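Local structure of NAD nucleotidase (Haemophilus influenzae, 3ZTV) at residues V449-M454 and K485-V490; A465-A470 and D522-F527. The protein degrades NAD to adenosine and nicotinamide riboside in the periplasm, acting as a zinc-dependent 5'-nucleotidase that also has NAD(P) pyrophosphatase activity. All blocks are in the same frame, centred on the assembly; numbering follows the deposited sequence.

Contact 1. Residues V449-M454 and K485-V490; sequences VLEDAM and KRLVSV
Glu-451 meets Arg-486 and Leu-487 through a side chain that bends at chi2 (-82°), with CG beside its own backbone N and anti to the carbonyl carbon. Its carboxylate grips two successive backbone N-H groups. Arg-486 N donates to Glu-451 OE1 at 2.9 Å, and the bond is nearly straight (175°). OE1 takes it on its syn lone pair. Leu-487 N donates to OE2, which is met on the syn side but 33° out of the carboxylate plane. OE2 also lies close over the start of the Leu-487 side chain, 3.2 Å from Leu-487 CB. On another side, Lys-485 CB and CD pack against OE2.

One water ties the contact further. It donates to Glu-451 O and OE1 and accepts from Arg-486 NH1. The Arg-486 chain is extended from CG to NE, and its NE is bonded to Glu-478 O. CE of Met-454 touches both Arg-486 CB and Leu-487 CD2, each at 3.9 Å. Leu-450 CB adds a looser contact with Leu-487 CD1.

The positive groups of Lys-485 and Arg-486 lie near the carboxylate without touching it and would probably stabilise its negative charge. This is a helix-borne carboxylate clasping the backbone at the entry to strand 487-493, within the 5'-nucleotidase C-terminal domain.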
ATOM      1  N   VAL A 449     -27.382 -13.365 -19.657  1.00 10.70           N
ATOM      2  CA  VAL A 449     -28.306 -12.272 -19.374  1.00 11.92           C
ATOM      3  C   VAL A 449     -29.037 -11.810 -20.642  1.00 10.23           C
ATOM      4  O   VAL A 449     -30.213 -11.454 -20.577  1.00 10.33           O
ATOM      5  CB  VAL A 449     -27.652 -11.089 -18.602  1.00 12.03           C
ATOM      6  CG1 VAL A 449     -26.774 -10.258 -19.505  1.00 12.33           C
ATOM      7  CG2 VAL A 449     -28.730 -10.217 -17.958  1.00 12.71           C
ATOM      8  N   LEU A 450     -28.359 -11.838 -21.792  1.00 10.30           N
ATOM      9  CA  LEU A 450     -29.021 -11.543 -23.067  1.00 10.73           C
ATOM     10  C   LEU A 450     -30.104 -12.576 -23.350  1.00 10.15           C
ATOM     11  O   LEU A 450     -31.203 -12.232 -23.792  1.00 11.64           O
ATOM     12  CB  LEU A 450     -28.022 -11.505 -24.226  1.00 10.99           C
ATOM     13  CG  LEU A 450     -26.974 -10.391 -24.174  1.00 11.88           C
ATOM     14  CD1 LEU A 450     -25.977 -10.525 -25.323  1.00 12.57           C
ATOM     15  CD2 LEU A 450     -27.639  -9.018 -24.190  1.00 13.64           C
ATOM     16  N   GLU A 451     -29.797 -13.842 -23.088  1.00 10.80           N
ATOM     17  CA  GLU A 451     -30.789 -14.900 -23.268  1.00 11.48           C
ATOM     18  C   GLU A 451     -31.994 -14.671 -22.345  1.00 11.54           C
ATOM     19  O   GLU A 451     -33.151 -14.808 -22.760  1.00 12.09           O
ATOM     20  CB  GLU A 451     -30.168 -16.281 -23.021  1.00 12.20           C
ATOM     21  CG  GLU A 451     -29.058 -16.691 -24.003  1.00 13.53           C
ATOM     22  CD  GLU A 451     -29.574 -17.262 -25.326  1.00 11.98           C
ATOM     23  OE1 GLU A 451     -30.802 -17.444 -25.482  1.00 14.73           O
ATOM     24  OE2 GLU A 451     -28.725 -17.550 -26.206  1.00 13.49           O
ATOM     25  N   ASP A 452     -31.717 -14.322 -21.090  1.00 11.26           N
ATOM     26  CA  ASP A 452     -32.779 -14.046 -20.121  1.00 12.50           C
ATOM     27  C   ASP A 452     -33.695 -12.931 -20.617  1.00 11.00           C
ATOM     28  O   ASP A 452     -34.927 -13.056 -20.599  1.00 11.38           O
ATOM     29  CB  ASP A 452     -32.192 -13.617 -18.770  1.00 15.05           C
ATOM     30  CG  ASP A 452     -31.342 -14.696 -18.107  1.00 14.17           C
ATOM     31  OD1 ASP A 452     -31.509 -15.898 -18.404  1.00 14.94           O
ATOM     32  OD2 ASP A 452     -30.505 -14.332 -17.252  1.00 15.30           O
ATOM     33  N   ALA A 453     -33.087 -11.829 -21.046  1.00 11.19           N
ATOM     34  CA  ALA A 453     -33.850 -10.659 -21.456  1.00 13.16           C
ATOM     35  C   ALA A 453     -34.727 -10.949 -22.671  1.00 11.97           C
ATOM     36  O   ALA A 453     -35.899 -10.564 -22.704  1.00 11.84           O
ATOM     37  CB  ALA A 453     -32.924  -9.491 -21.717  1.00 12.47           C
ATOM     38  N   MET A 454     -34.166 -11.632 -23.666  1.00 11.39           N
ATOM     39  CA  MET A 454     -34.935 -12.019 -24.851  1.00 12.03           C
ATOM     40  C   MET A 454     -36.097 -12.951 -24.510  1.00 12.00           C
ATOM     41  O   MET A 454     -37.197 -12.815 -25.061  1.00 12.25           O
ATOM     42  CB  MET A 454     -34.032 -12.659 -25.912  1.00 12.64           C
ATOM     43  CG  MET A 454     -33.129 -11.664 -26.615  1.00 11.69           C
ATOM     44  SD  MET A 454     -32.273 -12.380 -28.038  1.00 12.81           S
ATOM     45  CE  MET A 454     -31.088 -13.446 -27.211  1.00 14.22           C
ATOM     46  N   LYS A 485     -31.193 -22.132 -26.855  1.00 17.34           N
ATOM     47  CA  LYS A 485     -30.521 -20.837 -26.980  1.00 15.21           C
ATOM     48  C   LYS A 485     -30.955 -20.053 -28.216  1.00 14.70           C
ATOM     49  O   LYS A 485     -31.168 -20.628 -29.288  1.00 16.06           O
ATOM     50  CB  LYS A 485     -29.005 -21.032 -27.015  1.00 15.81           C
ATOM     51  CG  LYS A 485     -28.444 -21.757 -25.802  1.00 15.69           C
ATOM     52  CD  LYS A 485     -28.608 -20.931 -24.524  1.00 16.13           C
ATOM     53  CE  LYS A 485     -28.044 -21.667 -23.314  1.00 19.07           C
ATOM     54  NZ  LYS A 485     -27.961 -20.801 -22.098  1.00 17.69           N
ATOM     55  N   ARG A 486     -31.083 -18.738 -28.068  1.00 12.63           N
ATOM     56  CA  ARG A 486     -31.411 -17.867 -29.194  1.00 12.13           C
ATOM     57  C   ARG A 486     -30.181 -17.187 -29.809  1.00 12.15           C
ATOM     58  O   ARG A 486     -30.213 -16.783 -30.971  1.00 11.52           O
ATOM     59  CB  ARG A 486     -32.436 -16.803 -28.779  1.00 12.72           C
ATOM     60  CG  ARG A 486     -33.808 -17.343 -28.402  1.00 13.03           C
ATOM     61  CD  ARG A 486     -34.813 -16.207 -28.227  1.00 12.26           C
ATOM     62  NE  ARG A 486     -36.171 -16.702 -27.994  1.00 13.67           N
ATOM     63  CZ  ARG A 486     -36.641 -17.079 -26.808  1.00 13.76           C
ATOM     64  NH1 ARG A 486     -35.870 -17.023 -25.727  1.00 14.49           N
ATOM     65  NH2 ARG A 486     -37.892 -17.513 -26.700  1.00 14.10           N
ATOM     66  N   LEU A 487     -29.109 -17.042 -29.036  1.00 12.93           N
ATOM     67  CA  LEU A 487     -27.930 -16.341 -29.540  1.00 11.76           C
ATOM     68  C   LEU A 487     -27.227 -17.091 -30.666  1.00 12.26           C
ATOM     69  O   LEU A 487     -27.038 -18.306 -30.597  1.00 14.40           O
ATOM     70  CB  LEU A 487     -26.942 -16.031 -28.414  1.00 11.97           C
ATOM     71  CG  LEU A 487     -27.339 -14.888 -27.470  1.00 12.01           C
ATOM     72  CD1 LEU A 487     -26.387 -14.834 -26.287  1.00 13.09           C
ATOM     73  CD2 LEU A 487     -27.360 -13.556 -28.199  1.00 13.60           C
ATOM     74  N   VAL A 488     -26.839 -16.339 -31.692  1.00 11.68           N
ATOM     75  CA  VAL A 488     -26.115 -16.871 -32.845  1.00 11.96           C
ATOM     76  C   VAL A 488     -24.648 -16.448 -32.787  1.00 12.03           C
ATOM     77  O   VAL A 488     -23.748 -17.256 -33.007  1.00 13.13           O
ATOM     78  CB  VAL A 488     -26.748 -16.386 -34.166  1.00 12.03           C
ATOM     79  CG1 VAL A 488     -25.880 -16.763 -35.364  1.00 12.61           C
ATOM     80  CG2 VAL A 488     -28.145 -16.962 -34.316  1.00 13.33           C
ATOM     81  N   SER A 489     -24.416 -15.174 -32.481  1.00 10.69           N
ATOM     82  CA  SER A 489     -23.061 -14.649 -32.354  1.00 11.03           C
ATOM     83  C   SER A 489     -23.051 -13.474 -31.380  1.00 10.43           C
ATOM     84  O   SER A 489     -24.033 -12.739 -31.285  1.00 11.12           O
ATOM     85  CB  SER A 489     -22.545 -14.200 -33.726  1.00 13.09           C
ATOM     86  OG  SER A 489     -23.253 -13.073 -34.208  1.00 16.66           O
ATOM     87  N   VAL A 490     -21.936 -13.299 -30.670  1.00 10.75           N
ATOM     88  CA  VAL A 490     -21.757 -12.155 -29.773  1.00 11.48           C
ATOM     89  C   VAL A 490     -20.334 -11.629 -29.903  1.00 10.95           C
ATOM     90  O   VAL A 490     -19.373 -12.394 -29.793  1.00 11.90           O
ATOM     91  CB  VAL A 490     -22.029 -12.519 -28.302  1.00 11.34           C
ATOM     92  CG1 VAL A 490     -21.847 -11.294 -27.414  1.00 13.42           C
ATOM     93  CG2 VAL A 490     -23.424 -13.097 -28.139  1.00 13.43           C
TER
HETATM   94  O   HOH W   1     -33.234 -16.144 -25.263  1.00 13.79           O

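Contact 2. Residues A465-A470 and D522-F527; sequences AFPYGA and DGYKTF. With ADN (adenosine), chain D.
Ala-465, Tyr-524 and Asp-522 carry this buried contact. Ala-465 has the most surface covered. Its carbonyl oxygen meets Tyr-524, while its CB touches both Tyr-524 and Asp-522. The carbonyl oxygen accepts a hydrogen bond from the Tyr-524 hydroxyl, with 2.7 Å between Tyr-524 OH and Ala-465 O. The C=O...donor angle is 146°, and the hydroxyl is tilted 29° from the carbonyl plane. The same carbonyl oxygen lies at the edge of the Tyr-524 ring, near its plane. Ala-465 CB reaches CE1 of that ring at 4.1 Å. Pro-467 CB packs beside the hydroxyl, 3.6 Å from Tyr-524 OH.

Tyr-524 CG lies anti to its carbonyl carbon (chi1 -78°). The hydroxyl, at the far end of the ring, meets Ala-465 O just before strand 467-470. Tyr-524 is itself the centre of an inverse gamma turn and the N-cap residue of helix 525-530.

Asp-522 covers Ala-465 from another direction. Its backbone O lies 3.2 Å from Ala-465 CB. Its carboxylate faces the bound adenosine and holds both ribose hydroxyls. ADN O3' donates to Asp-522 OD1 and ADN O2' donates to Asp-522 OD2, each at 2.7 Å. This two-pronged grip fixes the ribose against the carboxylate. Asn-408 ND2 gives OD2 a further, weak hydrogen bond. Asn-434 and Ser-462 also bond the nucleoside.

Strand 467-470 is an edge strand of a five-stranded mixed sheet within this chain, antiparallel to strand 404-408. Helix 443-460 adjoins the contact, with Phe-456 touching Ala-465 and Val-449 touching Tyr-524. Helix 386-396 packs on Tyr-468 and Ala-470.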
ATOM      1  N   ALA A 465     -38.279  -5.602 -22.152  1.00 11.34           N
ATOM      2  CA  ALA A 465     -37.047  -6.240 -21.688  1.00 11.24           C
ATOM      3  C   ALA A 465     -36.000  -6.410 -22.791  1.00 12.01           C
ATOM      4  O   ALA A 465     -34.834  -6.684 -22.504  1.00 11.62           O
ATOM      5  CB  ALA A 465     -37.354  -7.590 -21.053  1.00 11.38           C
ATOM      6  N   PHE A 466     -36.399  -6.267 -24.049  1.00 11.50           N
ATOM      7  CA  PHE A 466     -35.494  -6.611 -25.141  1.00 11.16           C
ATOM      8  C   PHE A 466     -34.204  -5.791 -25.062  1.00  8.97           C
ATOM      9  O   PHE A 466     -34.256  -4.566 -24.989  1.00 10.61           O
ATOM     10  CB  PHE A 466     -36.170  -6.446 -26.502  1.00 11.13           C
ATOM     11  CG  PHE A 466     -35.479  -7.203 -27.593  1.00 12.50           C
ATOM     12  CD1 PHE A 466     -34.400  -6.649 -28.263  1.00 12.27           C
ATOM     13  CD2 PHE A 466     -35.889  -8.489 -27.921  1.00 11.90           C
ATOM     14  CE1 PHE A 466     -33.745  -7.356 -29.257  1.00 13.86           C
ATOM     15  CE2 PHE A 466     -35.237  -9.202 -28.913  1.00 13.92           C
ATOM     16  CZ  PHE A 466     -34.162  -8.628 -29.581  1.00 13.32           C
ATOM     17  N   PRO A 467     -33.034  -6.466 -25.084  1.00 10.27           N
ATOM     18  CA  PRO A 467     -31.758  -5.802 -24.801  1.00  9.52           C
ATOM     19  C   PRO A 467     -31.019  -5.267 -26.026  1.00 10.38           C
ATOM     20  O   PRO A 467     -30.982  -5.917 -27.075  1.00 11.20           O
ATOM     21  CB  PRO A 467     -30.936  -6.923 -24.166  1.00  9.64           C
ATOM     22  CG  PRO A 467     -31.383  -8.144 -24.914  1.00 10.94           C
ATOM     23  CD  PRO A 467     -32.870  -7.930 -25.182  1.00  9.51           C
ATOM     24  N   TYR A 468     -30.434  -4.087 -25.875  1.00  8.77           N
ATOM     25  CA  TYR A 468     -29.545  -3.508 -26.879  1.00 10.22           C
ATOM     26  C   TYR A 468     -28.310  -3.018 -26.144  1.00 11.21           C
ATOM     27  O   TYR A 468     -28.402  -2.593 -24.988  1.00 11.14           O
ATOM     28  CB  TYR A 468     -30.204  -2.327 -27.596  1.00 11.09           C
ATOM     29  CG  TYR A 468     -31.429  -2.677 -28.417  1.00 11.00           C
ATOM     30  CD1 TYR A 468     -32.667  -2.876 -27.813  1.00 11.10           C
ATOM     31  CD2 TYR A 468     -31.349  -2.796 -29.801  1.00 11.59           C
ATOM     32  CE1 TYR A 468     -33.790  -3.188 -28.565  1.00 10.74           C
ATOM     33  CE2 TYR A 468     -32.471  -3.112 -30.560  1.00 12.57           C
ATOM     34  CZ  TYR A 468     -33.687  -3.306 -29.937  1.00 12.19           C
ATOM     35  OH  TYR A 468     -34.816  -3.614 -30.675  1.00 11.87           O
ATOM     36  N   GLY A 469     -27.157  -3.067 -26.800  1.00  9.83           N
ATOM     37  CA  GLY A 469     -25.904  -2.735 -26.148  1.00  9.68           C
ATOM     38  C   GLY A 469     -24.988  -1.779 -26.892  1.00 10.65           C
ATOM     39  O   GLY A 469     -25.177  -1.477 -28.077  1.00 10.56           O
ATOM     40  N   ALA A 470     -23.996  -1.291 -26.153  1.00  9.71           N
ATOM     41  CA  ALA A 470     -22.914  -0.492 -26.703  1.00  9.93           C
ATOM     42  C   ALA A 470     -21.611  -1.196 -26.342  1.00  9.55           C
ATOM     43  O   ALA A 470     -21.444  -1.641 -25.212  1.00  9.82           O
ATOM     44  CB  ALA A 470     -22.936   0.910 -26.120  1.00 11.56           C
ATOM     45  N   ASP A 522     -37.564  -6.901 -15.132  1.00 16.11           N
ATOM     46  CA  ASP A 522     -37.752  -7.187 -16.555  1.00 14.46           C
ATOM     47  C   ASP A 522     -37.148  -8.532 -16.971  1.00 15.46           C
ATOM     48  O   ASP A 522     -36.717  -8.705 -18.112  1.00 14.48           O
ATOM     49  CB  ASP A 522     -37.188  -6.053 -17.418  1.00 15.48           C
ATOM     50  CG  ASP A 522     -38.274  -5.280 -18.156  1.00 14.25           C
ATOM     51  OD1 ASP A 522     -39.471  -5.476 -17.841  1.00 17.33           O
ATOM     52  OD2 ASP A 522     -37.941  -4.472 -19.048  1.00 13.84           O
ATOM     53  N   GLY A 523     -37.107  -9.477 -16.039  1.00 14.63           N
ATOM     54  CA  GLY A 523     -36.638 -10.819 -16.338  1.00 14.75           C
ATOM     55  C   GLY A 523     -35.141 -10.985 -16.530  1.00 13.74           C
ATOM     56  O   GLY A 523     -34.690 -12.018 -17.024  1.00 15.56           O
ATOM     57  N   TYR A 524     -34.361  -9.979 -16.136  1.00 13.51           N
ATOM     58  CA  TYR A 524     -32.908 -10.059 -16.220  1.00 12.74           C
ATOM     59  C   TYR A 524     -32.370 -10.934 -15.081  1.00 13.21           C
ATOM     60  O   TYR A 524     -31.649 -10.467 -14.195  1.00 14.11           O
ATOM     61  CB  TYR A 524     -32.294  -8.654 -16.203  1.00 12.79           C
ATOM     62  CG  TYR A 524     -32.388  -7.922 -17.535  1.00 11.95           C
ATOM     63  CD1 TYR A 524     -33.624  -7.597 -18.093  1.00 11.32           C
ATOM     64  CD2 TYR A 524     -31.242  -7.554 -18.228  1.00 11.48           C
ATOM     65  CE1 TYR A 524     -33.706  -6.924 -19.308  1.00 12.09           C
ATOM     66  CE2 TYR A 524     -31.312  -6.888 -19.436  1.00 11.17           C
ATOM     67  CZ  TYR A 524     -32.542  -6.583 -19.975  1.00 10.10           C
ATOM     68  OH  TYR A 524     -32.599  -5.923 -21.176  1.00 11.12           O
ATOM     69  N   LYS A 525     -32.723 -12.216 -15.127  1.00 13.99           N
ATOM     70  CA  LYS A 525     -32.428 -13.158 -14.047  1.00 15.94           C
ATOM     71  C   LYS A 525     -30.964 -13.159 -13.625  1.00 15.64           C
ATOM     72  O   LYS A 525     -30.655 -13.138 -12.429  1.00 15.75           O
ATOM     73  CB  LYS A 525     -32.870 -14.578 -14.427  1.00 17.62           C
ATOM     74  CG  LYS A 525     -34.378 -14.739 -14.559  1.00 19.29           C
ATOM     75  CD  LYS A 525     -34.767 -16.173 -14.894  1.00 23.30           C
ATOM     76  CE  LYS A 525     -36.273 -16.308 -15.069  1.00 24.21           C
ATOM     77  NZ  LYS A 525     -36.653 -17.629 -15.640  1.00 28.32           N
ATOM     78  N   THR A 526     -30.061 -13.182 -14.598  1.00 15.61           N
ATOM     79  CA  THR A 526     -28.636 -13.244 -14.304  1.00 13.62           C
ATOM     80  C   THR A 526     -28.171 -12.061 -13.450  1.00 13.67           C
ATOM     81  O   THR A 526     -27.417 -12.251 -12.497  1.00 13.99           O
ATOM     82  CB  THR A 526     -27.783 -13.382 -15.592  1.00 13.04           C
ATOM     83  OG1 THR A 526     -27.990 -14.681 -16.168  1.00 15.97           O
ATOM     84  CG2 THR A 526     -26.313 -13.204 -15.286  1.00 15.09           C
ATOM     85  N   PHE A 527     -28.609 -10.847 -13.781  1.00 12.89           N
ATOM     86  CA  PHE A 527     -28.259  -9.680 -12.964  1.00 13.40           C
ATOM     87  C   PHE A 527     -28.820  -9.830 -11.548  1.00 13.79           C
ATOM     88  O   PHE A 527     -28.174  -9.454 -10.570  1.00 15.09           O
ATOM     89  CB  PHE A 527     -28.788  -8.378 -13.577  1.00 12.09           C
ATOM     90  CG  PHE A 527     -28.007  -7.885 -14.775  1.00 10.91           C
ATOM     91  CD1 PHE A 527     -26.684  -8.247 -14.981  1.00 11.55           C
ATOM     92  CD2 PHE A 527     -28.608  -7.028 -15.685  1.00 11.79           C
ATOM     93  CE1 PHE A 527     -25.982  -7.770 -16.086  1.00 12.16           C
ATOM     94  CE2 PHE A 527     -27.917  -6.549 -16.783  1.00 11.28           C
ATOM     95  CZ  PHE A 527     -26.603  -6.919 -16.986  1.00 12.01           C
TER
HETATM   96  O5' ADN D1600     -44.297  -0.414 -18.699  1.00 29.03           O
HETATM   97  C5' ADN D1600     -43.430  -1.301 -17.989  1.00 21.36           C
HETATM   98  C4' ADN D1600     -42.119  -1.423 -18.757  1.00 18.48           C
HETATM   99  O4' ADN D1600     -41.408  -0.182 -18.720  1.00 17.36           O
HETATM  100  C3' ADN D1600     -41.182  -2.460 -18.169  1.00 16.87           C
HETATM  101  O3' ADN D1600     -41.399  -3.748 -18.753  1.00 20.38           O
HETATM  102  C2' ADN D1600     -39.809  -1.918 -18.516  1.00 14.93           C
HETATM  103  O2' ADN D1600     -39.393  -2.364 -19.812  1.00 16.73           O
HETATM  104  C1' ADN D1600     -40.007  -0.415 -18.570  1.00 16.23           C
HETATM  105  N9  ADN D1600     -39.543   0.187 -17.301  1.00 13.80           N
HETATM  106  C8  ADN D1600     -40.273   0.432 -16.194  1.00 15.51           C
HETATM  107  N7  ADN D1600     -39.502   0.997 -15.224  1.00 15.58           N
HETATM  108  C5  ADN D1600     -38.248   1.114 -15.715  1.00 13.72           C
HETATM  109  C6  ADN D1600     -36.940   1.624 -15.246  1.00 14.88           C
HETATM  110  N6  ADN D1600     -36.773   2.141 -14.007  1.00 14.66           N
HETATM  111  N1  ADN D1600     -35.899   1.555 -16.099  1.00 12.85           N
HETATM  112  C2  ADN D1600     -36.018   1.050 -17.340  1.00 13.68           C
HETATM  113  N3  ADN D1600     -37.169   0.571 -17.832  1.00 13.23           N
HETATM  114  C4  ADN D1600     -38.294   0.584 -17.083  1.00 14.45           C

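How the contacts relate
Contacts 1 and 2 lie with their centres 10 Å apart, within the 5'-nucleotidase C-terminal domain. Their segments alternate along the chain: 449-454, 465-470, 485-490, then 522-527. Helix 443-460 links the two. It carries the first segment of contact 1, leads on to strand 467-470, and also packs against contact 2. Ala-453 CB rests on Tyr-524 CZ at 3.4 Å, and Asp-452 OD2 probably hydrogen-bonds Thr-526 OG1. The strands belong to different sheets, 467-470 to a five-stranded one and 487-493 to a four-stranded one. The helix therefore connects the adenosine-binding side at contact 2 with the second sheet at contact 1.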